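Local coordinates for protein endo-beta-1,2-glucanase (Talaromyces funiculosus, PDB 6IMV) that hydrolyses internal beta-1,2-glucosidic linkages of beta-1,2-glucans as an endo-acting glycoside hydrolase of fungal origin, at residues Gln279-Val283 and Thr294-Gly298; Arg322-Asn326 and Phe476-Glu482; Glu328-Thr332 and Pro388-Phe392. All blocks are in the same frame, centred on the assembly; numbering follows the deposited sequence.

Interaction 1: residues Gln279-Val283 and Thr294-Gly298; sequences QLVSV and TVQKG. With NAG (2-acetamido-2-deoxy-beta-D-glucopyranose), chain H.
V283 and V295 face each other as an antiparallel hydrogen-bonded pair, V283 N donating to V295 O over 3.0 Å and V295 N to V283 O over 2.8 Å. S282 and Q296 form the next, non-hydrogen-bonded pair. Beyond the strand ends K297 N still reaches V281 O at 2.9 Å, almost straight at 179°. One water then carries the pairing further: it gives protons to Q279 O and K297 O and accepts from V281 N.

On the face of the two valines, CG2 of V283 lies 3.9 Å from CG2 of V295. The aliphatic chain of K297 runs obliquely past V283, with K297 CB 3.8 Å from V283 CG2. It also lies alongside V281, pointing the same way. These are the open ends of a beta hairpin made of strands 282-287 and 290-296. On the face of S282 and Q296, the Q296 side chain extends, and L280 crosses it with CD1 near Q296 OE1. The hydrogen-bond partner of that oxygen is Y472.

A glycan attached to the protein sits beside the hairpin, and both segments touch its NAG. CG of K297 is anti to the backbone N (chi1 -168°) and the chain stays extended beyond it, which carries NZ out to the acetamido O7 of the sugar. The modelled distance is too short to be trusted, so the details of this bond are doubtful. From the other segment, Q279 OE1 accepts from NAG O6 at 2.6 Å, while Q279 NE2 is bound to N246 O.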
# COMPACT_ATOMS: atom_id res chain seq x y z
N GLN A 279 16.94 -6.54 -12.66
CA GLN A 279 15.50 -6.69 -12.39
C GLN A 279 14.72 -5.47 -12.90
O GLN A 279 13.48 -5.48 -12.84
CB GLN A 279 15.27 -6.94 -10.90
CG GLN A 279 15.62 -8.35 -10.44
CD GLN A 279 17.09 -8.66 -10.50
OE1 GLN A 279 17.52 -9.56 -11.22
NE2 GLN A 279 17.90 -7.92 -9.76
N LEU A 280 15.43 -4.43 -13.36
CA LEU A 280 14.82 -3.24 -13.97
C LEU A 280 14.86 -3.41 -15.49
O LEU A 280 15.91 -3.30 -16.10
CB LEU A 280 15.59 -2.00 -13.53
CG LEU A 280 15.00 -0.65 -13.96
CD1 LEU A 280 13.61 -0.46 -13.37
CD2 LEU A 280 15.91 0.50 -13.57
N VAL A 281 13.69 -3.68 -16.09
CA VAL A 281 13.60 -4.19 -17.45
C VAL A 281 12.48 -3.45 -18.21
O VAL A 281 11.38 -3.24 -17.69
CB VAL A 281 13.37 -5.72 -17.46
CG1 VAL A 281 13.19 -6.27 -18.88
CG2 VAL A 281 14.49 -6.46 -16.76
N SER A 282 12.78 -3.09 -19.46
CA SER A 282 11.83 -2.49 -20.39
C SER A 282 11.15 -3.60 -21.19
O SER A 282 11.83 -4.45 -21.74
CB SER A 282 12.52 -1.52 -21.30
OG SER A 282 11.59 -0.82 -22.09
N VAL A 283 9.82 -3.59 -21.25
CA VAL A 283 9.08 -4.48 -22.14
C VAL A 283 7.91 -3.69 -22.73
O VAL A 283 7.45 -2.70 -22.15
CB VAL A 283 8.58 -5.75 -21.44
CG1 VAL A 283 9.73 -6.65 -21.02
CG2 VAL A 283 7.68 -5.45 -20.24
N THR A 294 5.43 0.80 -23.94
CA THR A 294 6.62 0.47 -23.17
C THR A 294 6.34 0.69 -21.68
O THR A 294 5.91 1.79 -21.27
CB THR A 294 7.84 1.30 -23.59
OG1 THR A 294 8.03 1.12 -24.99
CG2 THR A 294 9.09 0.92 -22.83
N VAL A 295 6.59 -0.36 -20.89
CA VAL A 295 6.40 -0.32 -19.46
C VAL A 295 7.62 -0.91 -18.76
O VAL A 295 8.42 -1.65 -19.36
CB VAL A 295 5.12 -1.07 -19.04
CG1 VAL A 295 3.89 -0.45 -19.67
CG2 VAL A 295 5.20 -2.56 -19.37
N GLN A 296 7.72 -0.61 -17.47
CA GLN A 296 8.55 -1.37 -16.54
C GLN A 296 7.95 -2.76 -16.35
O GLN A 296 6.79 -2.89 -15.93
CB GLN A 296 8.61 -0.66 -15.19
CG GLN A 296 9.43 -1.42 -14.16
CD GLN A 296 9.42 -0.70 -12.84
OE1 GLN A 296 10.32 0.09 -12.56
NE2 GLN A 296 8.40 -0.95 -12.05
N LYS A 297 8.74 -3.79 -16.64
CA LYS A 297 8.31 -5.16 -16.45
C LYS A 297 7.99 -5.38 -14.97
O LYS A 297 8.75 -4.97 -14.10
CB LYS A 297 9.40 -6.12 -16.94
CG LYS A 297 8.95 -7.57 -17.06
CD LYS A 297 10.06 -8.46 -17.57
CE LYS A 297 9.61 -9.89 -17.75
NZ LYS A 297 10.70 -10.72 -18.29
N GLY A 298 6.83 -5.99 -14.70
CA GLY A 298 6.34 -6.23 -13.35
C GLY A 298 6.77 -7.59 -12.82
O GLY A 298 7.36 -8.40 -13.53
C1 NAG H . 12.49 -13.13 -13.81
C2 NAG H . 13.06 -13.52 -15.18
C3 NAG H . 14.38 -14.25 -14.94
C4 NAG H . 15.33 -13.31 -14.22
C5 NAG H . 14.74 -13.03 -12.83
C6 NAG H . 15.61 -12.11 -11.98
C7 NAG H . 11.40 -13.97 -16.94
C8 NAG H . 10.49 -14.98 -17.53
N2 NAG H . 12.15 -14.37 -15.92
O3 NAG H . 14.91 -14.64 -16.20
O4 NAG H . 16.66 -13.86 -14.20
O5 NAG H . 13.47 -12.41 -13.04
O6 NAG H . 16.02 -10.97 -12.74
O7 NAG H . 11.44 -12.83 -17.37
O HOH W 1 11.45 -4.14 -14.15

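Interaction 2: residues Arg322-Asn326 and Phe476-Glu482; sequences RVFQN and FKNLKGE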
# COMPACT_ATOMS: atom_id res chain seq x y z
N ARG A 322 6.75 9.23 -16.88
CA ARG A 322 6.30 8.78 -18.22
C ARG A 322 6.16 7.25 -18.27
O ARG A 322 5.17 6.74 -18.78
CB ARG A 322 7.28 9.26 -19.31
CG ARG A 322 7.16 10.75 -19.64
CD ARG A 322 8.36 11.24 -20.43
NE ARG A 322 8.51 10.54 -21.70
CZ ARG A 322 9.67 10.24 -22.29
NH1 ARG A 322 9.67 9.52 -23.39
NH2 ARG A 322 10.82 10.64 -21.77
N VAL A 323 7.14 6.53 -17.73
CA VAL A 323 7.12 5.06 -17.71
C VAL A 323 5.94 4.58 -16.87
O VAL A 323 5.25 3.63 -17.24
CB VAL A 323 8.46 4.49 -17.21
CG1 VAL A 323 8.35 3.01 -16.86
CG2 VAL A 323 9.57 4.72 -18.22
N PHE A 324 5.69 5.25 -15.74
CA PHE A 324 4.60 4.83 -14.85
C PHE A 324 3.24 5.29 -15.39
O PHE A 324 2.23 4.63 -15.14
CB PHE A 324 4.88 5.28 -13.41
CG PHE A 324 5.82 4.35 -12.68
CD1 PHE A 324 7.17 4.32 -12.99
CD2 PHE A 324 5.33 3.47 -11.73
CE1 PHE A 324 8.02 3.46 -12.31
CE2 PHE A 324 6.19 2.59 -11.08
CZ PHE A 324 7.53 2.60 -11.35
N GLN A 325 3.21 6.40 -16.14
CA GLN A 325 1.99 6.79 -16.84
C GLN A 325 1.64 5.71 -17.88
O GLN A 325 0.51 5.29 -18.01
CB GLN A 325 2.11 8.18 -17.47
CG GLN A 325 0.77 8.73 -17.96
CD GLN A 325 0.77 10.20 -18.31
OE1 GLN A 325 1.80 10.84 -18.40
NE2 GLN A 325 -0.40 10.75 -18.55
N ASN A 326 2.65 5.26 -18.64
CA ASN A 326 2.48 4.19 -19.61
C ASN A 326 1.87 2.95 -18.94
O ASN A 326 1.03 2.29 -19.52
CB ASN A 326 3.80 3.84 -20.31
CG ASN A 326 4.06 4.66 -21.56
OD1 ASN A 326 3.41 5.67 -21.81
ND2 ASN A 326 5.02 4.20 -22.36
N PHE A 476 15.11 2.88 -19.87
CA PHE A 476 13.90 3.30 -20.58
C PHE A 476 14.22 4.39 -21.60
O PHE A 476 14.22 5.58 -21.29
CB PHE A 476 12.83 3.70 -19.56
CG PHE A 476 12.39 2.55 -18.69
CD1 PHE A 476 11.50 1.61 -19.17
CD2 PHE A 476 12.93 2.38 -17.43
CE1 PHE A 476 11.11 0.54 -18.38
CE2 PHE A 476 12.55 1.30 -16.64
CZ PHE A 476 11.65 0.38 -17.11
N LYS A 477 14.48 3.95 -22.84
CA LYS A 477 14.76 4.80 -24.00
C LYS A 477 13.69 4.55 -25.08
O LYS A 477 13.12 3.46 -25.16
CB LYS A 477 16.16 4.48 -24.52
CG LYS A 477 17.24 4.51 -23.46
CD LYS A 477 18.55 3.89 -23.87
CE LYS A 477 18.62 2.41 -23.60
NZ LYS A 477 19.99 1.89 -23.83
N ASN A 478 13.43 5.56 -25.90
CA ASN A 478 12.55 5.41 -27.07
C ASN A 478 11.23 4.75 -26.65
O ASN A 478 10.82 3.74 -27.25
CB ASN A 478 13.23 4.61 -28.18
CG ASN A 478 14.67 5.03 -28.40
OD1 ASN A 478 14.94 6.14 -28.84
ND2 ASN A 478 15.61 4.14 -28.09
N LEU A 479 10.57 5.31 -25.63
CA LEU A 479 9.26 4.83 -25.16
C LEU A 479 8.31 4.75 -26.35
O LEU A 479 8.32 5.64 -27.19
CB LEU A 479 8.67 5.79 -24.12
CG LEU A 479 9.43 5.91 -22.80
CD1 LEU A 479 8.59 6.66 -21.78
CD2 LEU A 479 9.84 4.56 -22.26
N LYS A 480 7.51 3.69 -26.41
CA LYS A 480 6.38 3.60 -27.32
C LYS A 480 5.08 3.73 -26.52
O LYS A 480 5.04 3.41 -25.31
CB LYS A 480 6.40 2.28 -28.10
CG LYS A 480 7.66 2.05 -28.91
CD LYS A 480 7.74 0.70 -29.58
CE LYS A 480 9.16 0.25 -29.83
NZ LYS A 480 9.75 -0.40 -28.62
N GLY A 481 4.04 4.21 -27.20
CA GLY A 481 2.68 4.10 -26.74
C GLY A 481 2.26 5.27 -25.88
O GLY A 481 1.19 5.22 -25.27
N GLU A 482 3.05 6.35 -25.86
CA GLU A 482 2.74 7.50 -25.00
C GLU A 482 1.52 8.27 -25.53
O GLU A 482 0.96 9.10 -24.82
CB GLU A 482 3.95 8.43 -24.86
CG GLU A 482 5.09 7.82 -24.08
CD GLU A 482 6.09 8.85 -23.60
OE1 GLU A 482 7.07 9.08 -24.33
OE2 GLU A 482 5.88 9.44 -22.51
O HOH W 2 3.92 8.61 -20.80
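R322 grips E482 side-on with two nitrogens, one to each carboxylate oxygen. R322 NE donates to E482 OE2 at 3.0 Å, and R322 NH1 donates to E482 OE1 at 2.8 Å. Both oxygens lie close to the guanidinium plane and are met on their syn sides. The fit is not flat, because the two planes are turned 28° against each other. The bend of the arginine at chi3 (60°) turns its NE edge to the acid. Over one face of the guanidinium lies L479, with CD1 3.5 Å from R322 NH1. A water 2.7 Å from E482 OE2 probably donates to it, but has more acceptors in reach than protons. The same water lies 3.0 Å from R322 O, a carbonyl that also accepts the helical bond from N326 N.

The contact lays the loop that follows helix 461-475 against helix 318-337. It joins parts of the chain 150 residues apart, at a partly buried site. The apolar half is built on V323, whose two methyls meet F476. V323 CG1 makes a CH-pi contact over the F476 ring, 4.1 Å from its centroid and 14° off the normal. CG2 of V323 touches F476 CG at 3.6 Å and also reaches L479 CD2.

N326 is buried, and its amide is satisfied at both ends: OD1 accepts from R329 NE, and ND2 donates to T294 O. K480 O lies 3.1 Å from N326 ND2. The K480 backbone pairs with T294: its O probably accepts from T294 N, and its N bonds T294 OG1. The CG of E482 packs against the amide oxygen of N326. K480 points away from the helix, and its NZ forms a salt bridge with D284.

Interaction 3: residues Glu328-Thr332 and Pro388-Phe392; sequences ERART and PTVLF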
# COMPACT_ATOMS: atom_id res chain seq x y z
N GLU A 328 -0.30 2.71 -16.75
CA GLU A 328 -1.74 2.89 -16.57
C GLU A 328 -2.46 2.88 -17.91
O GLU A 328 -3.63 2.53 -17.96
CB GLU A 328 -2.02 4.15 -15.75
CG GLU A 328 -1.35 4.12 -14.39
CD GLU A 328 -1.49 2.79 -13.66
OE1 GLU A 328 -2.63 2.28 -13.57
OE2 GLU A 328 -0.45 2.26 -13.20
N ARG A 329 -1.77 3.26 -18.99
CA ARG A 329 -2.28 3.06 -20.34
C ARG A 329 -2.47 1.56 -20.57
O ARG A 329 -3.51 1.12 -21.04
CB ARG A 329 -1.31 3.60 -21.40
CG ARG A 329 -1.02 5.09 -21.30
CD ARG A 329 0.01 5.51 -22.32
NE ARG A 329 0.76 6.67 -21.88
CZ ARG A 329 0.32 7.92 -21.95
NH1 ARG A 329 -0.90 8.15 -22.41
NH2 ARG A 329 1.09 8.91 -21.55
N ALA A 330 -1.43 0.78 -20.21
CA ALA A 330 -1.44 -0.66 -20.36
C ALA A 330 -2.49 -1.30 -19.44
O ALA A 330 -3.23 -2.19 -19.86
CB ALA A 330 -0.06 -1.19 -20.10
N ARG A 331 -2.56 -0.83 -18.19
CA ARG A 331 -3.40 -1.51 -17.18
C ARG A 331 -4.88 -1.33 -17.54
O ARG A 331 -5.64 -2.31 -17.52
CB ARG A 331 -3.11 -0.99 -15.76
CG ARG A 331 -3.48 -1.94 -14.64
CD ARG A 331 -3.42 -1.31 -13.25
NE ARG A 331 -2.17 -0.62 -12.96
CZ ARG A 331 -1.00 -1.21 -12.70
NH1 ARG A 331 -0.93 -2.53 -12.59
NH2 ARG A 331 0.09 -0.47 -12.59
N THR A 332 -5.28 -0.09 -17.84
CA THR A 332 -6.68 0.20 -18.18
C THR A 332 -7.05 -0.48 -19.51
O THR A 332 -8.06 -1.16 -19.60
CB THR A 332 -6.97 1.71 -18.20
OG1 THR A 332 -6.14 2.39 -19.14
CG2 THR A 332 -6.78 2.35 -16.84
N PRO A 388 -2.87 3.11 -8.63
CA PRO A 388 -1.83 3.75 -9.44
C PRO A 388 -2.42 4.63 -10.56
O PRO A 388 -1.82 5.63 -10.94
CB PRO A 388 -1.01 2.59 -10.05
CG PRO A 388 -1.49 1.35 -9.33
CD PRO A 388 -2.89 1.66 -8.83
N THR A 389 -3.60 4.23 -11.07
CA THR A 389 -4.31 4.99 -12.08
C THR A 389 -4.75 6.34 -11.48
O THR A 389 -4.64 7.39 -12.13
CB THR A 389 -5.51 4.21 -12.62
OG1 THR A 389 -5.14 2.83 -12.78
CG2 THR A 389 -6.02 4.76 -13.92
N VAL A 390 -5.23 6.30 -10.23
CA VAL A 390 -5.76 7.48 -9.54
C VAL A 390 -4.68 8.57 -9.47
O VAL A 390 -5.00 9.76 -9.60
CB VAL A 390 -6.29 7.12 -8.14
CG1 VAL A 390 -6.47 8.36 -7.27
CG2 VAL A 390 -7.58 6.32 -8.23
N LEU A 391 -3.41 8.18 -9.28
CA LEU A 391 -2.30 9.14 -9.17
C LEU A 391 -2.15 9.97 -10.45
O LEU A 391 -1.72 11.12 -10.38
CB LEU A 391 -1.01 8.39 -8.82
CG LEU A 391 -0.98 7.74 -7.44
CD1 LEU A 391 0.28 6.93 -7.23
CD2 LEU A 391 -1.12 8.80 -6.34
N PHE A 392 -2.50 9.39 -11.61
CA PHE A 392 -2.39 10.08 -12.91
C PHE A 392 -3.71 10.72 -13.35
O PHE A 392 -3.69 11.76 -14.01
CB PHE A 392 -1.87 9.12 -13.99
CG PHE A 392 -0.39 8.87 -13.87
CD1 PHE A 392 0.51 9.82 -14.30
CD2 PHE A 392 0.09 7.71 -13.27
CE1 PHE A 392 1.87 9.63 -14.15
CE2 PHE A 392 1.45 7.51 -13.12
CZ PHE A 392 2.34 8.47 -13.56
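E328 reaches across to P388 and T389, and its side chain can be followed outward. From CB the chain leaves with CG anti to the carbonyl carbon (chi1 -59°) and bends again at chi2 (-44°). E328 CG packs on the neighbouring helix, 3.9 Å from T389 CA, and also meets F392 CD2. E328 CD lies 3.6 Å from P388 CB. At the tip, OE1 takes two donors. T389 OG1 gives its proton to E328 OE1 on the anti side at 2.7 Å. R331 NE comes to E328 OE1 on the syn side at 3.0 Å. E328 OE2 accepts from R331 NH2 at 2.8 Å. The same oxygen rests against P388 CB.

The arginine, one turn further along the same helix, thus holds the carboxylate side-on with two nitrogens, each oxygen near the guanidinium plane. This fixes the rotation of the buried acid and probably balances its charge. P388 CG lies over one face of the guanidinium, and the loop residues F301 and S303 also touch R331. An alanine at E328 would remove the carboxylate and would probably leave the R331 charge without its mate and T389 OG1 without its acceptor.

The two helices, 318-337 and 387-392, make a steep crossing. The axes of the short segments are 10.3 Å apart and run at 126° to each other. Further along, T332 CG2 touches T389 CG2 at 3.9 Å. T332 OG1 donates back to E328 O, which also accepts from T332 N.

Helix 394-405 packs alongside, W400 against T332 and V396 against T389. Helix 433-443 lies against V390 and L391, beyond the shorter helix.

Overall arrangement
The three contacts lie on the same side of the chain's centre. Along the chain, interaction 1 closes first, and interaction 3 is nested inside the loop that interaction 2 closes. Helix 318-337 serves both 322-326 and 328-332, whose contacts have centres about 13 Å apart. The hairpin of interaction 1 lies about 10 Å from interaction 2 and about 15 Å from interaction 3, centre to centre. It touches both: F476 packs on Q296, and V295 meets A330. F392 also packs against the backbone at F324 and Q325. One helix therefore ties a hairpin that borders a glycan, a late loop and the helix 387-392 into continuous packing.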